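Local coordinates for uncharacterized protein (Bacteroides ovatus, PDB 4IRT) that is of uncharacterised function but, as a BNR-repeat protein with a beta-propeller fold, is a putative neuraminidase that may cleave sialic acid from glycans, at residues V166-N178 with W221-L235. Sequence-based numbering, arbitrary orientation.
Sequences VQDILIDGENKRN and WYKTSGERYELPIKL. With EDO (1,2-ethanediol), chain K; EDO (1,2-ethanediol), chain M.
Leu-170 lays its CD1 methyl over one face of the Trp-221 indole, a CH-pi contact 3.7 Å from the centroid of the five-membered ring, while CD2 of the same leucine reaches the six-membered ring at CZ2. The side chain gets there because CG stands opposite the backbone N (chi1 -178°), which brings its end back to the loop although CB points away from it. At the indole edge sits the Gln-167 amide, its plane steeply turned to the ring; NE2 of Gln-167 and NE1 of Trp-221 both donate to Gly-218 O. With an alanine at Trp-221, the Leu-170 methyls would probably lose their flat cover and Gly-218 O one of its two donors.

Farther along, the Arg-177 guanidinium has Leu-235 CD1 on one face and Lys-176 CB on the other; its NH2 forms a salt bridge with Glu-199, and NH1 a long one with Glu-174. A water joins the two segments here, donating to Asp-172 O and Glu-174 OE2 and accepting from Arg-177 NH1 and Leu-235 N. Between these ends the backbones pair briefly: Ile-233 N to Leu-170 O and Asp-172 N to Ile-233 O, both 2.8 Å and nearly straight. Pro-232, after a cis peptide, packs CG 3.6 Å from Asp-172 CB.

The long loop between strands 206-214 and 239-242 thus packs against the connection from strand 162-167 to 178-185, joining successive four-stranded antiparallel sheets, with Met-153 of strand 151-157 touching both Leu-170 and Trp-221.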
# COMPACT_ATOMS: atom_id res chain seq x y z
N VAL A 166 -18.51 7.89 -0.68
CA VAL A 166 -18.15 8.82 0.41
C VAL A 166 -17.64 10.14 -0.14
O VAL A 166 -18.11 11.22 0.25
CB VAL A 166 -17.10 8.20 1.36
CG1 VAL A 166 -16.68 9.20 2.43
CG2 VAL A 166 -17.68 6.94 1.99
N GLN A 167 -16.66 10.07 -1.04
CA GLN A 167 -16.24 11.28 -1.73
C GLN A 167 -16.08 11.02 -3.22
O GLN A 167 -15.43 10.05 -3.62
CB GLN A 167 -14.93 11.85 -1.18
CG GLN A 167 -14.95 12.28 0.28
CD GLN A 167 -15.85 13.47 0.59
OE1 GLN A 167 -16.29 14.19 -0.30
NE2 GLN A 167 -16.13 13.67 1.86
N ASP A 168 -16.71 11.89 -3.98
CA ASP A 168 -16.57 11.99 -5.43
C ASP A 168 -15.36 12.83 -5.79
O ASP A 168 -14.68 12.53 -6.76
CB ASP A 168 -17.80 12.69 -6.02
CG ASP A 168 -19.00 11.78 -6.08
OD1 ASP A 168 -18.87 10.73 -6.74
OD2 ASP A 168 -20.07 12.10 -5.49
N ILE A 169 -15.17 13.94 -5.09
CA ILE A 169 -13.95 14.73 -5.28
C ILE A 169 -13.33 15.17 -3.95
O ILE A 169 -13.81 16.11 -3.27
CB ILE A 169 -14.17 15.95 -6.19
CG1 ILE A 169 -14.99 15.57 -7.44
CG2 ILE A 169 -12.82 16.51 -6.60
CD1 ILE A 169 -15.09 16.68 -8.46
N LEU A 170 -12.25 14.50 -3.59
CA LEU A 170 -11.54 14.75 -2.36
C LEU A 170 -10.27 15.54 -2.63
O LEU A 170 -10.01 16.52 -1.94
CB LEU A 170 -11.21 13.41 -1.70
CG LEU A 170 -10.49 13.46 -0.36
CD1 LEU A 170 -11.20 14.39 0.63
CD2 LEU A 170 -10.42 12.05 0.20
N ILE A 171 -9.49 15.11 -3.64
CA ILE A 171 -8.28 15.80 -4.06
C ILE A 171 -8.53 16.30 -5.48
O ILE A 171 -8.93 15.53 -6.35
CB ILE A 171 -7.05 14.89 -4.03
CG1 ILE A 171 -6.80 14.30 -2.65
CG2 ILE A 171 -5.80 15.64 -4.44
CD1 ILE A 171 -5.72 13.23 -2.65
N ASP A 172 -8.35 17.61 -5.67
CA ASP A 172 -8.68 18.27 -6.92
C ASP A 172 -7.40 18.66 -7.63
O ASP A 172 -6.67 19.53 -7.16
CB ASP A 172 -9.54 19.52 -6.62
CG ASP A 172 -10.15 20.14 -7.86
OD1 ASP A 172 -9.92 19.66 -9.01
OD2 ASP A 172 -10.88 21.15 -7.68
N GLY A 173 -7.16 18.02 -8.77
CA GLY A 173 -6.04 18.35 -9.65
C GLY A 173 -6.33 19.52 -10.57
O GLY A 173 -5.46 19.91 -11.34
N GLU A 174 -7.55 20.07 -10.50
CA GLU A 174 -7.93 21.30 -11.18
C GLU A 174 -7.65 21.28 -12.68
O GLU A 174 -7.29 22.32 -13.27
CB GLU A 174 -7.24 22.52 -10.55
CG GLU A 174 -7.52 22.73 -9.08
CD GLU A 174 -6.78 23.93 -8.53
OE1 GLU A 174 -7.24 25.06 -8.76
OE2 GLU A 174 -5.74 23.74 -7.90
N ASN A 175 -7.85 20.12 -13.29
CA ASN A 175 -7.56 19.90 -14.72
C ASN A 175 -6.14 20.25 -15.14
O ASN A 175 -5.91 20.54 -16.30
CB ASN A 175 -8.57 20.66 -15.59
CG ASN A 175 -10.01 20.27 -15.26
OD1 ASN A 175 -10.36 19.09 -15.27
ND2 ASN A 175 -10.84 21.25 -14.95
N LYS A 176 -5.20 20.18 -14.20
CA LYS A 176 -3.82 20.61 -14.39
C LYS A 176 -2.84 19.51 -14.02
O LYS A 176 -1.86 19.28 -14.72
CB LYS A 176 -3.50 21.81 -13.46
CG LYS A 176 -3.99 23.12 -13.97
CD LYS A 176 -3.51 24.26 -13.10
CE LYS A 176 -3.98 25.57 -13.67
NZ LYS A 176 -4.09 26.58 -12.59
N ARG A 177 -3.10 18.87 -12.88
CA ARG A 177 -2.14 17.99 -12.24
C ARG A 177 -2.82 16.73 -11.71
O ARG A 177 -4.04 16.69 -11.55
CB ARG A 177 -1.41 18.71 -11.09
CG ARG A 177 -2.32 19.16 -9.92
CD ARG A 177 -1.56 19.97 -8.88
NE ARG A 177 -0.90 21.15 -9.44
CZ ARG A 177 -1.50 22.32 -9.68
NH1 ARG A 177 -2.77 22.52 -9.35
NH2 ARG A 177 -0.81 23.31 -10.25
N ASN A 178 -2.02 15.70 -11.50
CA ASN A 178 -2.46 14.48 -10.88
C ASN A 178 -1.94 14.44 -9.44
O ASN A 178 -1.04 15.20 -9.05
CB ASN A 178 -1.95 13.26 -11.66
CG ASN A 178 -2.62 13.08 -13.01
OD1 ASN A 178 -2.00 13.19 -14.06
ND2 ASN A 178 -3.89 12.80 -12.98
N TRP A 221 -12.79 16.33 6.67
CA TRP A 221 -11.34 16.15 6.65
C TRP A 221 -10.65 17.32 7.34
O TRP A 221 -11.11 18.45 7.22
CB TRP A 221 -10.86 16.03 5.19
CG TRP A 221 -11.31 14.72 4.61
CD1 TRP A 221 -12.53 14.45 4.03
CD2 TRP A 221 -10.59 13.49 4.62
NE1 TRP A 221 -12.61 13.12 3.68
CE2 TRP A 221 -11.42 12.51 4.01
CE3 TRP A 221 -9.31 13.12 5.07
CZ2 TRP A 221 -11.02 11.19 3.84
CZ3 TRP A 221 -8.90 11.81 4.89
CH2 TRP A 221 -9.75 10.86 4.26
N TYR A 222 -9.57 17.02 8.08
CA TYR A 222 -8.84 17.97 8.93
C TYR A 222 -7.35 18.03 8.65
O TYR A 222 -6.77 17.07 8.16
CB TYR A 222 -9.06 17.62 10.41
CG TYR A 222 -10.46 18.02 10.87
CD1 TYR A 222 -11.56 17.21 10.60
CD2 TYR A 222 -10.69 19.22 11.54
CE1 TYR A 222 -12.84 17.58 11.00
CE2 TYR A 222 -11.96 19.59 11.96
CZ TYR A 222 -13.04 18.77 11.68
OH TYR A 222 -14.31 19.14 12.05
N LYS A 223 -6.75 19.16 8.99
CA LYS A 223 -5.31 19.29 9.05
C LYS A 223 -4.87 18.92 10.46
O LYS A 223 -5.68 18.92 11.38
CB LYS A 223 -4.90 20.73 8.74
CG LYS A 223 -5.35 21.22 7.36
CD LYS A 223 -4.67 22.54 7.00
CE LYS A 223 -5.07 23.03 5.63
NZ LYS A 223 -4.25 24.16 5.09
N THR A 224 -3.58 18.62 10.60
CA THR A 224 -3.00 18.31 11.92
C THR A 224 -3.18 19.47 12.90
O THR A 224 -3.30 19.26 14.13
CB THR A 224 -1.49 18.05 11.85
OG1 THR A 224 -0.83 19.19 11.30
CG2 THR A 224 -1.16 16.78 11.04
N SER A 225 -3.15 20.68 12.37
CA SER A 225 -3.22 21.88 13.15
C SER A 225 -4.67 22.22 13.55
O SER A 225 -4.91 23.23 14.22
CB SER A 225 -2.55 23.05 12.39
OG SER A 225 -2.92 23.07 11.01
N GLY A 226 -5.63 21.40 13.14
CA GLY A 226 -7.00 21.48 13.64
C GLY A 226 -8.03 22.09 12.72
O GLY A 226 -9.23 21.97 12.98
N GLU A 227 -7.60 22.74 11.63
CA GLU A 227 -8.57 23.33 10.72
C GLU A 227 -9.32 22.24 9.96
O GLU A 227 -8.74 21.25 9.51
CB GLU A 227 -7.90 24.27 9.70
CG GLU A 227 -7.09 25.41 10.30
CD GLU A 227 -5.64 25.02 10.60
OE1 GLU A 227 -5.30 23.80 10.66
OE2 GLU A 227 -4.83 25.95 10.81
N ARG A 228 -10.61 22.45 9.81
CA ARG A 228 -11.39 21.63 8.89
C ARG A 228 -11.17 22.09 7.46
O ARG A 228 -11.30 23.26 7.16
CB ARG A 228 -12.86 21.75 9.19
CG ARG A 228 -13.70 20.86 8.31
CD ARG A 228 -15.11 20.76 8.82
NE ARG A 228 -16.02 20.55 7.72
CZ ARG A 228 -17.34 20.62 7.80
NH1 ARG A 228 -17.94 20.89 8.96
NH2 ARG A 228 -18.07 20.39 6.71
N TYR A 229 -10.84 21.17 6.57
CA TYR A 229 -10.74 21.52 5.15
C TYR A 229 -12.07 21.92 4.51
O TYR A 229 -13.13 21.32 4.77
CB TYR A 229 -10.24 20.30 4.36
CG TYR A 229 -8.77 20.04 4.37
CD1 TYR A 229 -7.92 20.77 3.56
CD2 TYR A 229 -8.24 18.96 5.08
CE1 TYR A 229 -6.58 20.50 3.52
CE2 TYR A 229 -6.87 18.68 5.03
CZ TYR A 229 -6.05 19.44 4.23
OH TYR A 229 -4.69 19.17 4.15
N GLU A 230 -12.01 22.94 3.67
CA GLU A 230 -13.08 23.16 2.70
C GLU A 230 -12.72 22.28 1.52
O GLU A 230 -11.62 22.40 0.96
CB GLU A 230 -13.14 24.63 2.31
CG GLU A 230 -13.38 25.50 3.55
CD GLU A 230 -13.97 26.86 3.24
OE1 GLU A 230 -14.91 26.95 2.41
OE2 GLU A 230 -13.51 27.85 3.86
N LEU A 231 -13.62 21.36 1.16
CA LEU A 231 -13.34 20.41 0.09
C LEU A 231 -13.70 21.00 -1.28
O LEU A 231 -14.58 21.85 -1.39
CB LEU A 231 -14.10 19.08 0.31
CG LEU A 231 -13.83 18.41 1.66
CD1 LEU A 231 -14.79 17.27 1.89
CD2 LEU A 231 -12.37 17.92 1.74
N PRO A 232 -13.03 20.54 -2.34
CA PRO A 232 -11.99 19.53 -2.35
C PRO A 232 -10.63 20.14 -2.01
O PRO A 232 -10.47 21.38 -1.95
CB PRO A 232 -12.01 19.04 -3.80
CG PRO A 232 -12.48 20.21 -4.59
CD PRO A 232 -13.47 20.90 -3.71
N ILE A 233 -9.64 19.27 -1.80
CA ILE A 233 -8.32 19.76 -1.42
C ILE A 233 -7.51 19.96 -2.67
O ILE A 233 -7.31 19.02 -3.44
CB ILE A 233 -7.60 18.78 -0.47
CG1 ILE A 233 -8.51 18.41 0.71
CG2 ILE A 233 -6.31 19.43 0.03
CD1 ILE A 233 -7.94 17.33 1.63
N LYS A 234 -7.01 21.19 -2.83
CA LYS A 234 -6.24 21.63 -3.99
C LYS A 234 -4.81 21.99 -3.59
O LYS A 234 -4.48 22.06 -2.40
CB LYS A 234 -6.83 22.93 -4.55
CG LYS A 234 -8.30 22.92 -4.91
CD LYS A 234 -8.74 24.31 -5.42
CE LYS A 234 -8.81 25.35 -4.30
NZ LYS A 234 -8.31 26.70 -4.70
N LEU A 235 -3.98 22.26 -4.59
CA LEU A 235 -2.63 22.79 -4.38
C LEU A 235 -2.61 23.90 -3.33
O LEU A 235 -1.77 23.90 -2.41
CB LEU A 235 -2.08 23.35 -5.70
CG LEU A 235 -0.60 23.70 -5.62
CD1 LEU A 235 0.26 22.51 -6.01
CD2 LEU A 235 -0.28 24.88 -6.51
C1 EDO K . -6.13 14.35 -8.19
O1 EDO K . -6.56 14.31 -9.55
C2 EDO K . -6.64 13.11 -7.44
O2 EDO K . -8.06 13.11 -7.29
C1 EDO M . -7.19 17.79 13.98
O1 EDO M . -6.85 16.82 12.97
C2 EDO M . -7.14 17.23 15.40
O2 EDO M . -5.83 16.74 15.69
O HOH W 1 -4.69 21.45 -7.38